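Local coordinates for tyrosine specific protein phosphatase (Trypanosoma cruzi, PDB 4AZ1) that is probably a protein tyrosine phosphatase, removing phosphate groups from phosphorylated tyrosines of other proteins, at residues His47-Leu52 and Pro74-Gly79; Phe127-Arg132 and Trp194-Ile199. All blocks are in the same frame, centred on the assembly; numbering follows the deposited sequence.

Contact 1: His47-Leu52 and Pro74-Gly79. With FMT (formic acid), chain H.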
loop_
_atom_site.group_PDB
_atom_site.type_symbol
_atom_site.label_atom_id
_atom_site.label_comp_id
_atom_site.label_asym_id
_atom_site.label_seq_id
_atom_site.Cartn_x
_atom_site.Cartn_y
_atom_site.Cartn_z
ATOM N N HIS A 47 4.226 11.412 5.222
ATOM C CA HIS A 47 3.519 10.198 5.610
ATOM C C HIS A 47 4.013 9.013 4.794
ATOM O O HIS A 47 3.913 7.871 5.234
ATOM C CB HIS A 47 2.003 10.344 5.398
ATOM C CG HIS A 47 1.328 11.271 6.367
ATOM N ND1 HIS A 47 2.002 11.916 7.382
ATOM C CD2 HIS A 47 0.034 11.653 6.468
ATOM C CE1 HIS A 47 1.150 12.662 8.067
ATOM N NE2 HIS A 47 -0.048 12.526 7.531
ATOM N N LYS A 48 4.536 9.284 3.599
ATOM C CA LYS A 48 4.972 8.213 2.712
ATOM C C LYS A 48 6.478 8.162 2.567
ATOM O O LYS A 48 7.018 7.382 1.774
ATOM C CB LYS A 48 4.300 8.334 1.339
ATOM C CG LYS A 48 2.812 8.009 1.371
ATOM C CD LYS A 48 2.148 8.294 0.037
ATOM C CE LYS A 48 0.663 7.923 0.084
ATOM N NZ LYS A 48 -0.064 8.418 -1.115
ATOM N N ASN A 49 7.164 9.004 3.328
ATOM C CA ASN A 49 8.616 8.943 3.349
ATOM C C ASN A 49 9.079 7.945 4.404
ATOM O O ASN A 49 8.651 8.017 5.563
ATOM C CB ASN A 49 9.190 10.338 3.604
ATOM C CG ASN A 49 8.964 11.273 2.432
ATOM O OD1 ASN A 49 8.816 10.821 1.293
ATOM N ND2 ASN A 49 8.950 12.576 2.696
ATOM N N ARG A 50 9.928 7.001 4.002
ATOM C CA ARG A 50 10.496 6.055 4.947
ATOM C C ARG A 50 11.415 6.769 5.956
ATOM O O ARG A 50 11.429 6.449 7.145
ATOM C CB ARG A 50 11.254 4.959 4.204
ATOM C CG ARG A 50 11.798 3.841 5.105
ATOM C CD ARG A 50 12.422 2.686 4.288
ATOM N NE ARG A 50 11.407 1.955 3.521
ATOM C CZ ARG A 50 10.610 1.017 4.028
ATOM N NH1 ARG A 50 10.716 0.673 5.303
ATOM N NH2 ARG A 50 9.704 0.411 3.264
ATOM N N TYR A 51 12.178 7.742 5.478
ATOM C CA TYR A 51 13.069 8.502 6.352
ATOM C C TYR A 51 12.746 9.991 6.223
ATOM O O TYR A 51 12.731 10.539 5.117
ATOM C CB TYR A 51 14.532 8.229 5.988
ATOM C CG TYR A 51 14.900 6.764 6.068
ATOM C CD1 TYR A 51 15.231 6.179 7.285
ATOM C CD2 TYR A 51 14.903 5.965 4.932
ATOM C CE1 TYR A 51 15.566 4.827 7.374
ATOM C CE2 TYR A 51 15.243 4.596 5.003
ATOM C CZ TYR A 51 15.564 4.040 6.235
ATOM O OH TYR A 51 15.907 2.702 6.349
ATOM N N LEU A 52 12.497 10.634 7.353
ATOM C CA LEU A 52 12.097 12.040 7.369
ATOM C C LEU A 52 13.023 13.009 6.613
ATOM O O LEU A 52 12.539 13.917 5.932
ATOM C CB LEU A 52 11.871 12.512 8.809
ATOM C CG LEU A 52 10.630 11.887 9.462
ATOM C CD1 LEU A 52 10.323 12.537 10.798
ATOM C CD2 LEU A 52 9.411 11.945 8.529
ATOM N N PRO A 74 -1.308 11.410 -9.584
ATOM C CA PRO A 74 -2.038 11.143 -8.340
ATOM C C PRO A 74 -1.314 10.198 -7.379
ATOM O O PRO A 74 -1.935 9.702 -6.432
ATOM C CB PRO A 74 -3.322 10.478 -8.841
ATOM C CG PRO A 74 -2.887 9.745 -10.074
ATOM C CD PRO A 74 -1.804 10.588 -10.704
ATOM N N TYR A 75 -0.032 9.951 -7.591
ATOM C CA TYR A 75 0.689 9.145 -6.624
ATOM C C TYR A 75 2.081 9.684 -6.374
ATOM O O TYR A 75 2.630 10.448 -7.168
ATOM C CB TYR A 75 0.738 7.677 -7.044
ATOM C CG TYR A 75 1.184 7.473 -8.464
ATOM C CD1 TYR A 75 2.515 7.600 -8.810
ATOM C CD2 TYR A 75 0.270 7.152 -9.458
ATOM C CE1 TYR A 75 2.930 7.415 -10.097
ATOM C CE2 TYR A 75 0.679 6.965 -10.758
ATOM C CZ TYR A 75 2.014 7.098 -11.070
ATOM O OH TYR A 75 2.447 6.917 -12.362
ATOM N N TYR A 76 2.647 9.265 -5.256
ATOM C CA TYR A 76 3.940 9.757 -4.831
ATOM C C TYR A 76 4.861 8.590 -4.545
ATOM O O TYR A 76 4.526 7.677 -3.770
ATOM C CB TYR A 76 3.812 10.653 -3.590
ATOM C CG TYR A 76 5.143 10.973 -2.928
ATOM C CD1 TYR A 76 5.910 12.045 -3.356
ATOM C CD2 TYR A 76 5.617 10.212 -1.863
ATOM C CE1 TYR A 76 7.117 12.342 -2.759
ATOM C CE2 TYR A 76 6.829 10.509 -1.256
ATOM C CZ TYR A 76 7.569 11.574 -1.712
ATOM O OH TYR A 76 8.769 11.873 -1.117
ATOM N N ILE A 77 6.013 8.608 -5.202
ATOM C CA ILE A 77 7.119 7.810 -4.758
ATOM C C ILE A 77 8.242 8.792 -4.415
ATOM O O ILE A 77 8.409 9.824 -5.083
ATOM C CB ILE A 77 7.538 6.752 -5.797
ATOM C CG1 ILE A 77 8.272 7.389 -6.972
ATOM C CG2 ILE A 77 6.299 5.951 -6.280
ATOM C CD1 ILE A 77 9.206 6.418 -7.698
ATOM N N ASN A 78 8.963 8.515 -3.335
ATOM C CA ASN A 78 10.150 9.298 -2.999
ATOM C C ASN A 78 11.244 8.859 -3.973
ATOM O O ASN A 78 12.032 7.953 -3.668
ATOM C CB ASN A 78 10.548 9.014 -1.550
ATOM C CG ASN A 78 11.714 9.850 -1.070
ATOM O OD1 ASN A 78 12.666 10.111 -1.808
ATOM N ND2 ASN A 78 11.656 10.253 0.192
ATOM N N GLY A 79 11.264 9.459 -5.163
ATOM C CA GLY A 79 12.180 9.003 -6.198
ATOM C C GLY A 79 12.507 10.047 -7.243
ATOM O O GLY A 79 11.760 11.010 -7.432
HETATM C C FMT H . 8.672 4.725 -2.990
HETATM O O1 FMT H . 8.425 5.857 -2.551
HETATM O O2 FMT H . 9.548 4.451 -3.826
#
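The backbones of Asn49 and Asn78 come within 6.5 Å of each other, CA to CA, and just before them in both segments those of Lys48 and Tyr76 stand 7.8 Å apart, wide enough for side chains to do the joining. The centre is the amide oxygen of Asn49, which takes two hydrogen bonds from quite different directions. Tyr76 OH donates to Asn49 OD1 at 2.6 Å, lying in the carbonyl plane on a lone pair, while the ring that carries the hydroxyl meets this oxygen at its edge. Asn78 ND2 gives a longer bond to Asn49 OD1, 3.1 Å, from above the carbonyl plane, and the two amides are turned 68° against each other. Tyr76 can reach across because its CG stands anti to the backbone N (chi1 168°). Both segments carry sequence signatures of the tyrosine phosphatase family: Lys48 to Tyr51 spell the Lys-Asn-Arg-Tyr motif of the phosphotyrosine-recognition loop, and Tyr76 to Asn78 form the Tyr-Ile-Asn sequence leading into strand 79-82. The other half of the Asn49 amide is engaged too, since ND2 bonds to the carbonyl of Ser42, whose OG also pairs with Tyr76 OH. Asn78 ND2 has a further acceptor in Ile54 O. Lys48 packs CB against Tyr76 CD2 at 3.9 Å and runs on, extended, to a salt bridge with Asp103, whose OD2 also accepts a hydrogen bond from the backbone N of Tyr76. At the inverse gamma turn centred on Asn78, the amide N of Asn78 bonds formic acid O1 at 2.8 Å; this ligand probably came from the crystallisation liquor.

Contact 2: Phe127-Arg132 and Trp194-Ile199; sequences FVKADR and WPDHGI
Lys129 and Asp196 make this contact by themselves, a single salt bridge thrown across a gap of 9.1 Å between their CA atoms. Along 127-132 the chain arrives as the short strand 127-128, whose partner is strand 123-124, and the lysine follows directly after it. From there the side chain heads toward the 194-199 loop: it bends at its second torsion (chi2 -71°), then runs straight to the ammonium group, passing Thr120 and Glu124 on the way. Lys129 NZ meets Asp196 OD2 at 2.8 Å on the oxygen's anti lone pair, the one turned away from OD1. The two side chains cross at about a right angle, and the aliphatic part contributes little: Lys129 CE lies 4.0 Å from Asp196 CB. A formic acid molecule, probably from the crystallisation liquor, lies about 3 Å from the lysine side chain, nearest atoms. Past the lysine, Ala130 packs on Ala95.

On the receiving side the carboxylate is gripped at both oxygens, for OD1 forms a salt bridge with Arg273 while OD2 takes the lysine; OD1 also accepts a weak bond from the backbone N of His197. The loop itself is a type II turn from Pro195 to Gly198, closed by Gly198 N to Pro195 O at 3.0 Å. Trp194, just ahead of the turn, bonds back across it, NE1 to Gly198 O at 2.8 Å in the plane of the indole, with the donor above the carbonyl plane. Its sequence, Trp-Pro-Asp-His-Gly, marks the loop as the WPD loop of the tyrosine phosphatases, the mobile flap over the active site whose aspartate serves as general acid in well-studied relatives.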
loop_
_atom_site.group_PDB
_atom_site.type_symbol
_atom_site.label_atom_id
_atom_site.label_comp_id
_atom_site.label_asym_id
_atom_site.label_seq_id
_atom_site.Cartn_x
_atom_site.Cartn_y
_atom_site.Cartn_z
ATOM N N PHE A 127 17.032 -4.571 11.840
ATOM C CA PHE A 127 16.298 -3.363 11.469
ATOM C C PHE A 127 15.582 -3.530 10.144
ATOM O O PHE A 127 16.060 -4.268 9.268
ATOM C CB PHE A 127 17.255 -2.165 11.440
ATOM C CG PHE A 127 17.947 -1.961 12.753
ATOM C CD1 PHE A 127 17.296 -1.292 13.790
ATOM C CD2 PHE A 127 19.204 -2.505 12.984
ATOM C CE1 PHE A 127 17.896 -1.131 15.036
ATOM C CE2 PHE A 127 19.825 -2.342 14.243
ATOM C CZ PHE A 127 19.166 -1.654 15.259
ATOM N N VAL A 128 14.439 -2.857 10.003
ATOM C CA VAL A 128 13.664 -2.919 8.757
ATOM C C VAL A 128 14.291 -2.044 7.681
ATOM O O VAL A 128 14.570 -0.870 7.913
ATOM C CB VAL A 128 12.199 -2.447 8.946
ATOM C CG1 VAL A 128 11.411 -2.724 7.670
ATOM C CG2 VAL A 128 11.528 -3.150 10.141
ATOM N N LYS A 129 14.497 -2.605 6.495
ATOM C CA LYS A 129 14.987 -1.832 5.357
ATOM C C LYS A 129 13.896 -1.619 4.309
ATOM O O LYS A 129 13.868 -0.596 3.630
ATOM C CB LYS A 129 16.167 -2.565 4.704
ATOM C CG LYS A 129 17.384 -2.680 5.596
ATOM C CD LYS A 129 18.032 -1.311 5.763
ATOM C CE LYS A 129 19.285 -1.380 6.617
ATOM N NZ LYS A 129 19.875 0.008 6.725
ATOM N N ALA A 130 13.010 -2.601 4.159
ATOM C CA ALA A 130 11.992 -2.535 3.111
ATOM C C ALA A 130 10.740 -3.323 3.471
ATOM O O ALA A 130 10.744 -4.134 4.406
ATOM C CB ALA A 130 12.558 -3.037 1.780
ATOM N N ASP A 131 9.682 -3.097 2.697
ATOM C CA ASP A 131 8.419 -3.795 2.896
ATOM C C ASP A 131 8.059 -4.566 1.635
ATOM O O ASP A 131 8.174 -4.042 0.523
ATOM C CB ASP A 131 7.304 -2.803 3.249
ATOM C CG ASP A 131 7.446 -2.249 4.666
ATOM O OD1 ASP A 131 7.014 -2.935 5.620
ATOM O OD2 ASP A 131 7.986 -1.129 4.823
ATOM N N ARG A 132 7.635 -5.813 1.815
ATOM C CA ARG A 132 7.296 -6.675 0.683
ATOM C C ARG A 132 6.167 -6.122 -0.198
ATOM O O ARG A 132 5.104 -5.701 0.296
ATOM C CB ARG A 132 6.920 -8.077 1.178
ATOM C CG ARG A 132 6.610 -9.057 0.042
ATOM C CD ARG A 132 6.466 -10.480 0.575
ATOM N NE ARG A 132 5.535 -10.518 1.694
ATOM C CZ ARG A 132 4.208 -10.543 1.559
ATOM N NH1 ARG A 132 3.654 -10.544 0.349
ATOM N NH2 ARG A 132 3.429 -10.575 2.636
ATOM N N TRP A 194 24.502 -7.995 -0.372
ATOM C CA TRP A 194 25.244 -6.781 -0.068
ATOM C C TRP A 194 24.520 -5.987 1.037
ATOM O O TRP A 194 23.623 -5.187 0.759
ATOM C CB TRP A 194 25.398 -5.945 -1.343
ATOM C CG TRP A 194 26.137 -4.663 -1.130
ATOM C CD1 TRP A 194 26.873 -4.314 -0.034
ATOM C CD2 TRP A 194 26.217 -3.554 -2.036
ATOM N NE1 TRP A 194 27.413 -3.070 -0.205
ATOM C CE2 TRP A 194 27.023 -2.575 -1.420
ATOM C CE3 TRP A 194 25.691 -3.297 -3.305
ATOM C CZ2 TRP A 194 27.313 -1.357 -2.027
ATOM C CZ3 TRP A 194 25.978 -2.081 -3.908
ATOM C CH2 TRP A 194 26.783 -1.132 -3.269
ATOM N N PRO A 195 24.911 -6.205 2.300
ATOM C CA PRO A 195 24.186 -5.530 3.385
ATOM C C PRO A 195 24.582 -4.051 3.490
ATOM O O PRO A 195 25.725 -3.692 3.160
ATOM C CB PRO A 195 24.654 -6.288 4.637
ATOM C CG PRO A 195 26.089 -6.688 4.295
ATOM C CD PRO A 195 26.086 -6.959 2.783
ATOM N N ASP A 196 23.653 -3.202 3.924
ATOM C CA ASP A 196 23.997 -1.809 4.216
ATOM C C ASP A 196 25.192 -1.765 5.175
ATOM O O ASP A 196 25.328 -2.643 6.026
ATOM C CB ASP A 196 22.809 -1.086 4.845
ATOM C CG ASP A 196 22.951 0.415 4.786
ATOM O OD1 ASP A 196 23.902 0.907 4.116
ATOM O OD2 ASP A 196 22.102 1.101 5.386
ATOM N N HIS A 197 26.061 -0.764 5.003
ATOM C CA HIS A 197 27.308 -0.608 5.788
ATOM C C HIS A 197 28.386 -1.635 5.449
ATOM O O HIS A 197 29.431 -1.650 6.094
ATOM C CB HIS A 197 27.067 -0.631 7.312
ATOM C CG HIS A 197 26.176 0.469 7.808
ATOM N ND1 HIS A 197 24.815 0.303 7.982
ATOM C CD2 HIS A 197 26.449 1.737 8.186
ATOM C CE1 HIS A 197 24.293 1.425 8.440
ATOM N NE2 HIS A 197 25.260 2.314 8.571
ATOM N N GLY A 198 28.134 -2.499 4.466
ATOM C CA GLY A 198 29.143 -3.459 4.034
ATOM C C GLY A 198 29.464 -3.292 2.554
ATOM O O GLY A 198 29.099 -2.281 1.950
ATOM N N ILE A 199 30.143 -4.280 1.970
ATOM C CA ILE A 199 30.408 -4.319 0.527
ATOM C C ILE A 199 29.883 -5.638 -0.077
ATOM O O ILE A 199 29.599 -6.588 0.662
ATOM C CB ILE A 199 31.906 -4.177 0.242
ATOM C CG1 ILE A 199 32.665 -5.346 0.859
ATOM C CG2 ILE A 199 32.437 -2.841 0.791
ATOM C CD1 ILE A 199 34.143 -5.373 0.479
#

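The two contacts follow one another along the chain, contact 1 closing before contact 2 opens, and their centres lie 18 Å apart. Contact 1 ties together a long loop that ends in strand 79-82 at one margin of the mixed sheet; contact 2 joins the small hairpin 123-124/127-128 to the loop between strand 184-191 and helix 203-215. They meet directly where Arg50 NH2 forms a salt bridge with Asp131 OD2 at 2.8 Å. Ser227, just beyond strand 222-225, links them again, its OG bonding both Tyr51 OH and the carbonyl of Lys129. The phosphotyrosine-recognition and WPD loops they involve probably flank the phosphate-binding loop, which holds Ser227, as in other tyrosine phosphatases.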